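High-affinity zinc uptake system protein znuA (Streptococcus suis, PDB 3MFQ) binds zinc and probably serves as the solute-binding protein that captures metal ions for an ABC-type uptake system. Local coordinates at residues T12-L16 against S253-A257; H62-F66 against V101-W106; V79-F85 against S114-A119; K88-T92 against F173-A177. All coordinates share one frame. Numbering follows the deposited sequence.

Contact 1 of 4, residues T12-L16 against S253-A257. With ZN (zinc ion), chain D.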
loop_
_atom_site.group_PDB
_atom_site.type_symbol
_atom_site.label_atom_id
_atom_site.label_comp_id
_atom_site.label_asym_id
_atom_site.label_seq_id
_atom_site.Cartn_x
_atom_site.Cartn_y
_atom_site.Cartn_z
ATOM N N THR A 12 2.070 -3.371 12.641
ATOM C CA THR A 12 3.272 -3.080 11.869
ATOM C C THR A 12 3.214 -1.733 11.158
ATOM O O THR A 12 4.077 -0.882 11.361
ATOM C CB THR A 12 3.584 -4.198 10.850
ATOM O OG1 THR A 12 2.396 -4.531 10.121
ATOM C CG2 THR A 12 4.085 -5.440 11.570
ATOM N N THR A 13 2.195 -1.536 10.332
ATOM C CA THR A 13 2.125 -0.336 9.508
ATOM C C THR A 13 0.938 0.547 9.855
ATOM O O THR A 13 -0.012 0.108 10.502
ATOM C CB THR A 13 2.025 -0.690 8.026
ATOM O OG1 THR A 13 0.670 -1.029 7.714
ATOM C CG2 THR A 13 2.936 -1.863 7.699
ATOM N N SER A 14 1.000 1.794 9.403
ATOM C CA SER A 14 -0.080 2.743 9.613
ATOM C C SER A 14 -1.380 2.234 9.009
ATOM O O SER A 14 -2.466 2.628 9.433
ATOM C CB SER A 14 0.284 4.093 9.002
ATOM O OG SER A 14 0.645 3.942 7.641
ATOM N N PHE A 15 -1.269 1.365 8.008
ATOM C CA PHE A 15 -2.449 0.762 7.402
ATOM C C PHE A 15 -3.253 0.069 8.472
ATOM O O PHE A 15 -4.422 0.372 8.695
ATOM C CB PHE A 15 -2.055 -0.277 6.360
ATOM C CG PHE A 15 -1.434 0.301 5.140
ATOM C CD1 PHE A 15 -2.218 0.861 4.152
ATOM C CD2 PHE A 15 -0.063 0.280 4.975
ATOM C CE1 PHE A 15 -1.645 1.394 3.025
ATOM C CE2 PHE A 15 0.517 0.811 3.850
ATOM C CZ PHE A 15 -0.274 1.371 2.872
ATOM N N LEU A 16 -2.609 -0.883 9.129
ATOM C CA LEU A 16 -3.267 -1.662 10.151
ATOM C C LEU A 16 -3.702 -0.735 11.280
ATOM O O LEU A 16 -4.835 -0.829 11.759
ATOM C CB LEU A 16 -2.343 -2.780 10.629
ATOM C CG LEU A 16 -1.777 -3.566 9.440
ATOM C CD1 LEU A 16 -0.965 -4.765 9.894
ATOM C CD2 LEU A 16 -2.893 -3.997 8.495
ATOM N N SER A 253 2.114 4.507 -1.246
ATOM C CA SER A 253 2.170 3.112 -1.651
ATOM C C SER A 253 2.379 2.210 -0.444
ATOM O O SER A 253 1.604 1.285 -0.209
ATOM C CB SER A 253 3.290 2.888 -2.667
ATOM O OG SER A 253 4.561 2.951 -2.044
ATOM N N ASP A 254 3.425 2.495 0.323
ATOM C CA ASP A 254 3.815 1.632 1.426
ATOM C C ASP A 254 3.529 2.248 2.786
ATOM O O ASP A 254 4.092 1.821 3.791
ATOM C CB ASP A 254 5.299 1.279 1.318
ATOM C CG ASP A 254 5.611 0.459 0.086
ATOM O OD1 ASP A 254 4.677 -0.156 -0.470
ATOM O OD2 ASP A 254 6.789 0.428 -0.327
ATOM N N SER A 255 2.654 3.244 2.820
ATOM C CA SER A 255 2.320 3.897 4.077
ATOM C C SER A 255 1.187 4.897 3.932
ATOM O O SER A 255 0.998 5.488 2.872
ATOM C CB SER A 255 3.546 4.613 4.647
ATOM O OG SER A 255 3.219 5.321 5.831
ATOM N N LEU A 256 0.433 5.076 5.012
ATOM C CA LEU A 256 -0.538 6.154 5.104
ATOM C C LEU A 256 0.196 7.445 5.423
ATOM O O LEU A 256 1.426 7.477 5.450
ATOM C CB LEU A 256 -1.552 5.862 6.207
ATOM C CG LEU A 256 -2.821 5.107 5.811
ATOM C CD1 LEU A 256 -2.540 4.111 4.703
ATOM C CD2 LEU A 256 -3.433 4.423 7.023
ATOM N N ALA A 257 -0.561 8.508 5.669
ATOM C CA ALA A 257 0.026 9.779 6.072
ATOM C C ALA A 257 0.020 9.901 7.593
ATOM O O ALA A 257 -0.812 9.291 8.264
ATOM C CB ALA A 257 -0.724 10.938 5.439
HETATM ZN ZN ZN D . 6.259 -1.207 -1.933
HETATM O O HOH W 1 3.294 3.281 8.457
#
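D254, whose CA-to-CB bond points away from 12-16, binds zinc, while the same short loop, through S253 to L256, packs on S14 and F15 at the start of helix 14-24. D254 holds the ion with both carboxylate oxygens, OD1 and OD2 each 2.4 Å from ZN, a bidentate grip completed by H41, H104 and H170. The polar evidence for the loop-helix junction is one direct hydrogen bond: L256 N donates to S14 OG over 2.9 Å, with an N-H...O angle of 156°. Water 1 adds a bridge, accepting from S14 N at 2.9 Å and giving a weak bond to S255 OG at 3.3 Å. S14 has the nearest CA to L256, 5.7 Å away, which fits this pairing. T13 occupies the N-cap position of the helix. F15 provides the ring contacts: its CD1 makes an apolar approach of 3.3 Å to L256 CD1, backbone L256 N sits over one ring face, and S253 O lies at the ring edge, 3.6 Å from F15 CZ. About 271 Å² is buried, and every touching residue is buried. M269 of helix 266-281 packs on both F15 and L256, while the rings of W106 and H62 also meet F15; the junction thus lies between the first helix after strand 8-11 and the C-terminal helix.

Contact 2 of 4, residues H62-F66 against V101-W106. With ZN (zinc ion), chain D.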
loop_
_atom_site.group_PDB
_atom_site.type_symbol
_atom_site.label_atom_id
_atom_site.label_comp_id
_atom_site.label_asym_id
_atom_site.label_seq_id
_atom_site.Cartn_x
_atom_site.Cartn_y
_atom_site.Cartn_z
ATOM N N HIS A 62 0.724 -7.443 7.626
ATOM C CA HIS A 62 0.305 -7.716 6.257
ATOM C C HIS A 62 0.659 -9.135 5.836
ATOM O O HIS A 62 -0.217 -9.944 5.532
ATOM C CB HIS A 62 0.969 -6.731 5.294
ATOM C CG HIS A 62 0.550 -5.309 5.493
ATOM N ND1 HIS A 62 0.642 -4.670 6.711
ATOM C CD2 HIS A 62 0.052 -4.395 4.626
ATOM C CE1 HIS A 62 0.207 -3.429 6.588
ATOM N NE2 HIS A 62 -0.155 -3.237 5.332
ATOM N N GLY A 63 1.953 -9.429 5.817
ATOM C CA GLY A 63 2.437 -10.700 5.313
ATOM C C GLY A 63 3.011 -10.524 3.922
ATOM O O GLY A 63 3.380 -9.414 3.535
ATOM N N LEU A 64 3.087 -11.617 3.168
ATOM C CA LEU A 64 3.601 -11.574 1.803
ATOM C C LEU A 64 4.984 -10.931 1.754
ATOM O O LEU A 64 5.373 -10.352 0.739
ATOM C CB LEU A 64 2.637 -10.810 0.893
ATOM C CG LEU A 64 1.162 -11.197 0.995
ATOM C CD1 LEU A 64 0.345 -10.464 -0.055
ATOM C CD2 LEU A 64 0.987 -12.702 0.859
ATOM N N HIS A 65 5.718 -11.033 2.857
ATOM C CA HIS A 65 7.066 -10.481 2.941
ATOM C C HIS A 65 7.075 -8.963 2.783
ATOM O O HIS A 65 8.107 -8.371 2.464
ATOM C CB HIS A 65 7.979 -11.120 1.891
ATOM C CG HIS A 65 8.214 -12.584 2.093
ATOM N ND1 HIS A 65 7.340 -13.388 2.803
ATOM C CD2 HIS A 65 9.208 -13.394 1.673
ATOM C CE1 HIS A 65 7.797 -14.624 2.811
ATOM N NE2 HIS A 65 8.930 -14.661 2.132
ATOM N N PHE A 66 5.925 -8.334 3.002
ATOM C CA PHE A 66 5.838 -6.880 2.924
ATOM C C PHE A 66 6.823 -6.235 3.896
ATOM O O PHE A 66 7.652 -5.412 3.502
ATOM C CB PHE A 66 4.407 -6.403 3.195
ATOM C CG PHE A 66 4.265 -4.906 3.256
ATOM C CD1 PHE A 66 4.958 -4.091 2.374
ATOM C CD2 PHE A 66 3.429 -4.315 4.190
ATOM C CE1 PHE A 66 4.825 -2.712 2.428
ATOM C CE2 PHE A 66 3.292 -2.939 4.249
ATOM C CZ PHE A 66 3.990 -2.137 3.366
ATOM N N VAL A 101 5.870 -13.073 -4.725
ATOM C CA VAL A 101 4.533 -12.512 -4.550
ATOM C C VAL A 101 4.572 -10.994 -4.380
ATOM O O VAL A 101 5.481 -10.452 -3.754
ATOM C CB VAL A 101 3.813 -13.145 -3.338
ATOM C CG1 VAL A 101 4.609 -12.917 -2.064
ATOM C CG2 VAL A 101 2.406 -12.588 -3.200
ATOM N N ASP A 102 3.581 -10.316 -4.951
ATOM C CA ASP A 102 3.432 -8.873 -4.797
ATOM C C ASP A 102 2.616 -8.579 -3.538
ATOM O O ASP A 102 1.452 -8.964 -3.442
ATOM C CB ASP A 102 2.757 -8.275 -6.034
ATOM C CG ASP A 102 2.658 -6.761 -5.978
ATOM O OD1 ASP A 102 2.830 -6.189 -4.883
ATOM O OD2 ASP A 102 2.403 -6.139 -7.033
ATOM N N PRO A 103 3.233 -7.892 -2.565
ATOM C CA PRO A 103 2.628 -7.651 -1.250
ATOM C C PRO A 103 1.578 -6.541 -1.237
ATOM O O PRO A 103 0.797 -6.462 -0.290
ATOM C CB PRO A 103 3.826 -7.236 -0.393
ATOM C CG PRO A 103 4.773 -6.612 -1.357
ATOM C CD PRO A 103 4.600 -7.349 -2.655
ATOM N N HIS A 104 1.557 -5.704 -2.269
ATOM C CA HIS A 104 0.692 -4.529 -2.285
ATOM C C HIS A 104 -0.762 -4.873 -2.591
ATOM O O HIS A 104 -1.344 -4.343 -3.534
ATOM C CB HIS A 104 1.206 -3.512 -3.303
ATOM C CG HIS A 104 2.669 -3.221 -3.174
ATOM N ND1 HIS A 104 3.622 -3.856 -3.939
ATOM C CD2 HIS A 104 3.340 -2.369 -2.368
ATOM C CE1 HIS A 104 4.820 -3.405 -3.613
ATOM N NE2 HIS A 104 4.676 -2.500 -2.659
ATOM N N PHE A 105 -1.347 -5.743 -1.775
ATOM C CA PHE A 105 -2.701 -6.239 -2.002
ATOM C C PHE A 105 -3.793 -5.233 -1.640
ATOM O O PHE A 105 -4.934 -5.367 -2.079
ATOM C CB PHE A 105 -2.921 -7.504 -1.179
ATOM C CG PHE A 105 -2.915 -7.261 0.298
ATOM C CD1 PHE A 105 -1.739 -7.340 1.021
ATOM C CD2 PHE A 105 -4.083 -6.929 0.962
ATOM C CE1 PHE A 105 -1.732 -7.105 2.383
ATOM C CE2 PHE A 105 -4.082 -6.693 2.322
ATOM C CZ PHE A 105 -2.904 -6.781 3.034
ATOM N N TRP A 106 -3.449 -4.240 -0.827
ATOM C CA TRP A 106 -4.452 -3.344 -0.249
ATOM C C TRP A 106 -5.139 -2.413 -1.252
ATOM O O TRP A 106 -6.183 -1.836 -0.947
ATOM C CB TRP A 106 -3.858 -2.537 0.913
ATOM C CG TRP A 106 -2.558 -1.886 0.587
ATOM C CD1 TRP A 106 -2.375 -0.654 0.036
ATOM C CD2 TRP A 106 -1.255 -2.434 0.793
ATOM N NE1 TRP A 106 -1.035 -0.398 -0.116
ATOM C CE2 TRP A 106 -0.325 -1.476 0.342
ATOM C CE3 TRP A 106 -0.781 -3.639 1.315
ATOM C CZ2 TRP A 106 1.049 -1.688 0.397
ATOM C CZ3 TRP A 106 0.583 -3.846 1.369
ATOM C CH2 TRP A 106 1.482 -2.876 0.912
HETATM ZN ZN ZN D . 6.259 -1.207 -1.933
HETATM O O HOH W 2 7.652 -10.402 -1.694
#
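Neither segment is regular helix, and the pair meets as two loops, closest at L64 and P103 with CA atoms 5.1 Å apart. Residues G63 to F66 form a type I' turn, closed by F66 N to G63 O at 2.8 Å, with L64 and H65 both at positive phi. Across from it, D102 OD1 accepts from H104 N at 2.9 Å, an Asx turn, and H104 is the centre of an inverse gamma turn. Segment 101-106 supplies the zinc ligand H104, which joins H41, H170 and D254, consistent with the metal site of this zinc-uptake family. No direct hydrogen bond crosses the interface; water 2 links V101 O and, weakly, L64 O. Together the two segments bury 429 Å², and most contacts involve side chains. L64 covers V101, P103 and F105, its CD1 3.9 Å from F105 CD1, while F66 CB rests 3.7 Å from P103 CB. H62, F66, F105 and W106 form an aromatic cluster: the edge of the six-membered ring of W106 points at the face of F66, with centroids 4.8 Å apart and planes at 51°. D102 probably helps orient the metal ligand: H104 ND1 donates to D102 OD1 at 2.6 Å, while H104 NE2 binds ZN at 2.2 Å.

Contact 3 of 4, residues V79-F85 against S114-A119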
loop_
_atom_site.group_PDB
_atom_site.type_symbol
_atom_site.label_atom_id
_atom_site.label_comp_id
_atom_site.label_asym_id
_atom_site.label_seq_id
_atom_site.Cartn_x
_atom_site.Cartn_y
_atom_site.Cartn_z
ATOM N N VAL A 79 -0.419 -12.499 13.424
ATOM C CA VAL A 79 -1.404 -12.973 12.461
ATOM C C VAL A 79 -1.412 -12.080 11.227
ATOM O O VAL A 79 -1.681 -10.884 11.319
ATOM C CB VAL A 79 -2.820 -12.965 13.060
ATOM C CG1 VAL A 79 -3.858 -13.224 11.976
ATOM C CG2 VAL A 79 -2.930 -13.987 14.177
ATOM N N ALA A 80 -1.109 -12.665 10.076
ATOM C CA ALA A 80 -1.151 -11.927 8.824
ATOM C C ALA A 80 -2.599 -11.757 8.397
ATOM O O ALA A 80 -3.354 -12.727 8.327
ATOM C CB ALA A 80 -0.359 -12.655 7.753
ATOM N N VAL A 81 -2.992 -10.519 8.126
ATOM C CA VAL A 81 -4.363 -10.235 7.735
ATOM C C VAL A 81 -4.653 -10.796 6.351
ATOM O O VAL A 81 -5.782 -10.736 5.869
ATOM C CB VAL A 81 -4.644 -8.730 7.742
ATOM C CG1 VAL A 81 -4.575 -8.195 9.161
ATOM C CG2 VAL A 81 -3.653 -8.007 6.850
ATOM N N SER A 82 -3.624 -11.351 5.724
ATOM C CA SER A 82 -3.749 -11.928 4.393
ATOM C C SER A 82 -3.723 -13.452 4.448
ATOM O O SER A 82 -3.397 -14.111 3.463
ATOM C CB SER A 82 -2.610 -11.431 3.501
ATOM O OG SER A 82 -1.354 -11.855 4.006
ATOM N N LYS A 83 -4.064 -14.010 5.602
ATOM C CA LYS A 83 -3.989 -15.453 5.786
ATOM C C LYS A 83 -5.027 -16.199 4.952
ATOM O O LYS A 83 -4.853 -17.376 4.640
ATOM C CB LYS A 83 -4.135 -15.808 7.267
ATOM C CG LYS A 83 -5.281 -15.106 7.958
ATOM C CD LYS A 83 -5.450 -15.611 9.375
ATOM C CE LYS A 83 -5.810 -17.087 9.390
ATOM N NZ LYS A 83 -6.131 -17.559 10.764
ATOM N N ASN A 84 -6.101 -15.505 4.587
ATOM C CA ASN A 84 -7.194 -16.128 3.845
ATOM C C ASN A 84 -7.048 -16.057 2.330
ATOM O O ASN A 84 -7.747 -16.762 1.601
ATOM C CB ASN A 84 -8.540 -15.533 4.256
ATOM C CG ASN A 84 -9.211 -16.327 5.351
ATOM O OD1 ASN A 84 -8.553 -17.028 6.121
ATOM N ND2 ASN A 84 -10.531 -16.224 5.429
ATOM N N PHE A 85 -6.150 -15.202 1.857
ATOM C CA PHE A 85 -5.931 -15.060 0.424
ATOM C C PHE A 85 -5.715 -16.421 -0.230
ATOM O O PHE A 85 -5.206 -17.349 0.399
ATOM C CB PHE A 85 -4.730 -14.155 0.146
ATOM C CG PHE A 85 -4.943 -12.723 0.549
ATOM C CD1 PHE A 85 -6.127 -12.323 1.148
ATOM C CD2 PHE A 85 -3.959 -11.776 0.329
ATOM C CE1 PHE A 85 -6.321 -11.006 1.519
ATOM C CE2 PHE A 85 -4.147 -10.459 0.697
ATOM C CZ PHE A 85 -5.330 -10.073 1.294
ATOM N N SER A 114 -11.059 -8.356 2.597
ATOM C CA SER A 114 -10.709 -9.660 3.139
ATOM C C SER A 114 -9.861 -9.489 4.389
ATOM O O SER A 114 -10.156 -10.071 5.432
ATOM C CB SER A 114 -9.952 -10.488 2.102
ATOM O OG SER A 114 -9.586 -11.752 2.629
ATOM N N ALA A 115 -8.808 -8.685 4.276
ATOM C CA ALA A 115 -7.934 -8.393 5.406
ATOM C C ALA A 115 -8.736 -7.860 6.589
ATOM O O ALA A 115 -8.559 -8.302 7.726
ATOM C CB ALA A 115 -6.866 -7.391 4.996
ATOM N N VAL A 116 -9.619 -6.907 6.305
ATOM C CA VAL A 116 -10.500 -6.334 7.312
ATOM C C VAL A 116 -11.236 -7.422 8.077
ATOM O O VAL A 116 -11.422 -7.321 9.288
ATOM C CB VAL A 116 -11.535 -5.394 6.670
ATOM C CG1 VAL A 116 -12.696 -5.144 7.622
ATOM C CG2 VAL A 116 -10.875 -4.089 6.245
ATOM N N ALA A 117 -11.648 -8.463 7.364
ATOM C CA ALA A 117 -12.390 -9.566 7.966
ATOM C C ALA A 117 -11.542 -10.325 8.978
ATOM O O ALA A 117 -11.978 -10.574 10.102
ATOM C CB ALA A 117 -12.901 -10.506 6.893
ATOM N N VAL A 118 -10.331 -10.696 8.573
ATOM C CA VAL A 118 -9.399 -11.382 9.462
ATOM C C VAL A 118 -9.150 -10.553 10.718
ATOM O O VAL A 118 -9.200 -11.068 11.834
ATOM C CB VAL A 118 -8.054 -11.665 8.766
ATOM C CG1 VAL A 118 -7.075 -12.300 9.739
ATOM C CG2 VAL A 118 -8.262 -12.559 7.556
ATOM N N ALA A 119 -8.886 -9.264 10.524
ATOM C CA ALA A 119 -8.643 -8.349 11.633
ATOM C C ALA A 119 -9.833 -8.313 12.580
ATOM O O ALA A 119 -9.673 -8.326 13.800
ATOM C CB ALA A 119 -8.343 -6.959 11.111
#
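V118 projects from helix 109-123 onto strand 79-80 and the turn that follows it, overlapping V79, V81 and K83: its CG1 lies 4.0 Å from V79 CG1 and 3.7 Å from K83 CD, and its CG2 3.5 Å from V81 O. V81 is the main counterpart, with its CG2 3.8 Å from A115 CB and its CG1 4.4 Å from A119 CB. The small alanine there allows close backbone approach, the CA atoms of V81 and A115 being 4.6 Å apart. A CA-H...O contact accompanies it, A115 CA to V81 O at 3.2 Å with 155° at the hydrogen; no conventional hydrogen bond crosses the interface. The type I turn from A80 to K83 bends the chain beside the helix, and F85 brings its ring edge to S114, F85 CE1 to S114 OG 3.5 Å. L60 of strand 58-61 touches V81, and M19 of helix 14-24 touches V81 and A119. Helix packing on the end strand of a parallel sheet with strand order 2-1-3-4 is characteristic of an alpha/beta lobe, as in the solute-binding proteins of this family.

Contact 4 of 4, residues K88-T92 against F173-A177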
loop_
_atom_site.group_PDB
_atom_site.type_symbol
_atom_site.label_atom_id
_atom_site.label_comp_id
_atom_site.label_asym_id
_atom_site.label_seq_id
_atom_site.Cartn_x
_atom_site.Cartn_y
_atom_site.Cartn_z
ATOM N N LYS A 88 -4.938 -17.510 -6.698
ATOM C CA LYS A 88 -5.359 -16.644 -7.790
ATOM C C LYS A 88 -5.497 -15.176 -7.383
ATOM O O LYS A 88 -5.442 -14.285 -8.228
ATOM C CB LYS A 88 -6.659 -17.158 -8.404
ATOM C CG LYS A 88 -7.789 -17.336 -7.418
ATOM C CD LYS A 88 -9.066 -17.703 -8.155
ATOM C CE LYS A 88 -9.212 -16.856 -9.408
ATOM N NZ LYS A 88 -10.388 -17.260 -10.222
ATOM N N ASP A 89 -5.671 -14.926 -6.090
ATOM C CA ASP A 89 -5.749 -13.556 -5.600
ATOM C C ASP A 89 -4.393 -12.886 -5.736
ATOM O O ASP A 89 -4.296 -11.670 -5.894
ATOM C CB ASP A 89 -6.171 -13.528 -4.132
ATOM C CG ASP A 89 -7.577 -14.036 -3.917
ATOM O OD1 ASP A 89 -8.300 -14.243 -4.914
ATOM O OD2 ASP A 89 -7.959 -14.223 -2.744
ATOM N N LEU A 90 -3.344 -13.695 -5.672
ATOM C CA LEU A 90 -1.989 -13.174 -5.610
ATOM C C LEU A 90 -1.510 -12.625 -6.939
ATOM O O LEU A 90 -1.891 -13.112 -7.999
ATOM C CB LEU A 90 -1.023 -14.255 -5.123
ATOM C CG LEU A 90 -0.875 -14.398 -3.607
ATOM C CD1 LEU A 90 -2.219 -14.275 -2.902
ATOM C CD2 LEU A 90 -0.203 -15.717 -3.266
ATOM N N ASN A 91 -0.683 -11.591 -6.862
ATOM C CA ASN A 91 0.050 -11.094 -8.013
ATOM C C ASN A 91 1.474 -11.612 -7.891
ATOM O O ASN A 91 2.079 -11.518 -6.825
ATOM C CB ASN A 91 0.052 -9.568 -8.025
ATOM C CG ASN A 91 -0.657 -8.991 -9.233
ATOM O OD1 ASN A 91 -0.044 -8.323 -10.066
ATOM N ND2 ASN A 91 -1.956 -9.245 -9.335
ATOM N N THR A 92 2.014 -12.163 -8.970
ATOM C CA THR A 92 3.338 -12.768 -8.902
ATOM C C THR A 92 4.251 -12.335 -10.043
ATOM O O THR A 92 3.869 -12.385 -11.211
ATOM C CB THR A 92 3.247 -14.300 -8.871
ATOM O OG1 THR A 92 2.572 -14.715 -7.678
ATOM C CG2 THR A 92 4.634 -14.910 -8.899
ATOM N N PHE A 173 1.469 -0.920 -7.526
ATOM C CA PHE A 173 0.086 -0.677 -7.914
ATOM C C PHE A 173 -0.436 -1.717 -8.897
ATOM O O PHE A 173 -1.370 -1.449 -9.653
ATOM C CB PHE A 173 -0.062 0.722 -8.510
ATOM C CG PHE A 173 0.301 1.828 -7.560
ATOM C CD1 PHE A 173 1.591 2.329 -7.520
ATOM C CD2 PHE A 173 -0.648 2.371 -6.708
ATOM C CE1 PHE A 173 1.928 3.349 -6.647
ATOM C CE2 PHE A 173 -0.316 3.391 -5.835
ATOM C CZ PHE A 173 0.973 3.879 -5.803
ATOM N N ASN A 174 0.170 -2.898 -8.886
ATOM C CA ASN A 174 -0.282 -3.991 -9.740
ATOM C C ASN A 174 -1.709 -4.391 -9.415
ATOM O O ASN A 174 -2.508 -4.663 -10.310
ATOM C CB ASN A 174 0.633 -5.205 -9.599
ATOM C CG ASN A 174 1.908 -5.066 -10.400
ATOM O OD1 ASN A 174 1.902 -4.524 -11.504
ATOM N ND2 ASN A 174 3.009 -5.564 -9.852
ATOM N N TYR A 175 -2.022 -4.433 -8.126
ATOM C CA TYR A 175 -3.366 -4.774 -7.691
ATOM C C TYR A 175 -4.333 -3.657 -8.063
ATOM O O TYR A 175 -5.500 -3.904 -8.367
ATOM C CB TYR A 175 -3.390 -5.035 -6.186
ATOM C CG TYR A 175 -2.671 -6.303 -5.780
ATOM C CD1 TYR A 175 -3.354 -7.506 -5.668
ATOM C CD2 TYR A 175 -1.307 -6.297 -5.516
ATOM C CE1 TYR A 175 -2.700 -8.668 -5.298
ATOM C CE2 TYR A 175 -0.646 -7.453 -5.143
ATOM C CZ TYR A 175 -1.348 -8.636 -5.036
ATOM O OH TYR A 175 -0.697 -9.790 -4.669
ATOM N N PHE A 176 -3.834 -2.426 -8.043
ATOM C CA PHE A 176 -4.638 -1.276 -8.415
ATOM C C PHE A 176 -4.956 -1.315 -9.901
ATOM O O PHE A 176 -6.118 -1.277 -10.303
ATOM C CB PHE A 176 -3.907 0.020 -8.077
ATOM C CG PHE A 176 -4.594 1.248 -8.593
ATOM C CD1 PHE A 176 -5.566 1.881 -7.839
ATOM C CD2 PHE A 176 -4.277 1.762 -9.836
ATOM C CE1 PHE A 176 -6.204 3.007 -8.313
ATOM C CE2 PHE A 176 -4.911 2.888 -10.315
ATOM C CZ PHE A 176 -5.877 3.512 -9.553
ATOM N N ALA A 177 -3.907 -1.390 -10.712
ATOM C CA ALA A 177 -4.051 -1.425 -12.159
ATOM C C ALA A 177 -4.975 -2.555 -12.591
ATOM O O ALA A 177 -5.800 -2.389 -13.488
ATOM C CB ALA A 177 -2.693 -1.575 -12.816
#
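One hydrogen bond joins the two segments directly: N91 N donates to Y175 OH over 2.8 Å with an N-H...O angle of 158°. The same hydroxyl is hydrogen-bonded to D102 O, so Y175 links two backbones that are themselves paired between N91 and D102. The chi1 of Y175, near -69° (m), sends the ring from the helix out to the 88-92 loop, although its CA-to-CB bond points sideways; this explains how contact is made while the nearest CA atoms, N91 and Y175, stay 7.2 Å apart.

Van der Waals contacts surround that bond. N91 lies against the tyrosine ring, with its ND2 over one face and its CB 3.4 Å from Y175 CZ. D89 O meets the ring edge, 3.5 Å from Y175 CE1, and N91 OD1 approaches N174 CB at 3.2 Å. The polar end of N174 is engaged elsewhere, its ND2 donating to D102 OD2. The contact is small, 196 Å² in all and most of it on N91 and Y175, and it lies at the surface: D89, L90, N91 and N174 are partly exposed, with Y175 buried.

F173 is at the N-cap position of helix 174-179. The side chain of N174, the first residue of that helix, is about 10 Å from the zinc and touches L184 of strand 183-185. The contact therefore joins this helix's first turn to the loop between strands 79-80 and 92-93, with D102, just after strand 100-101, completing the junction.

In the fold
Along the chain, contacts 2, 3 and 4 are all nested inside the loop closed by contact 1, and those three cross one another because their segments alternate. The centre of contact 3, on the end strand of the parallel sheet, lies farthest from the chain centre, about 15 Å; the centre of contact 1 is nearest the chain centre, about 7 Å. Contact 2 is the hub: its centre is 12 Å from that of contact 1, 11 Å from contact 3 and 10 Å from contact 4, and it touches all three. Contacts 1 and 2 contribute D254 and H104 to the zinc site, so residues remote in sequence converge on one ion, with contact 4 adjoining through D102.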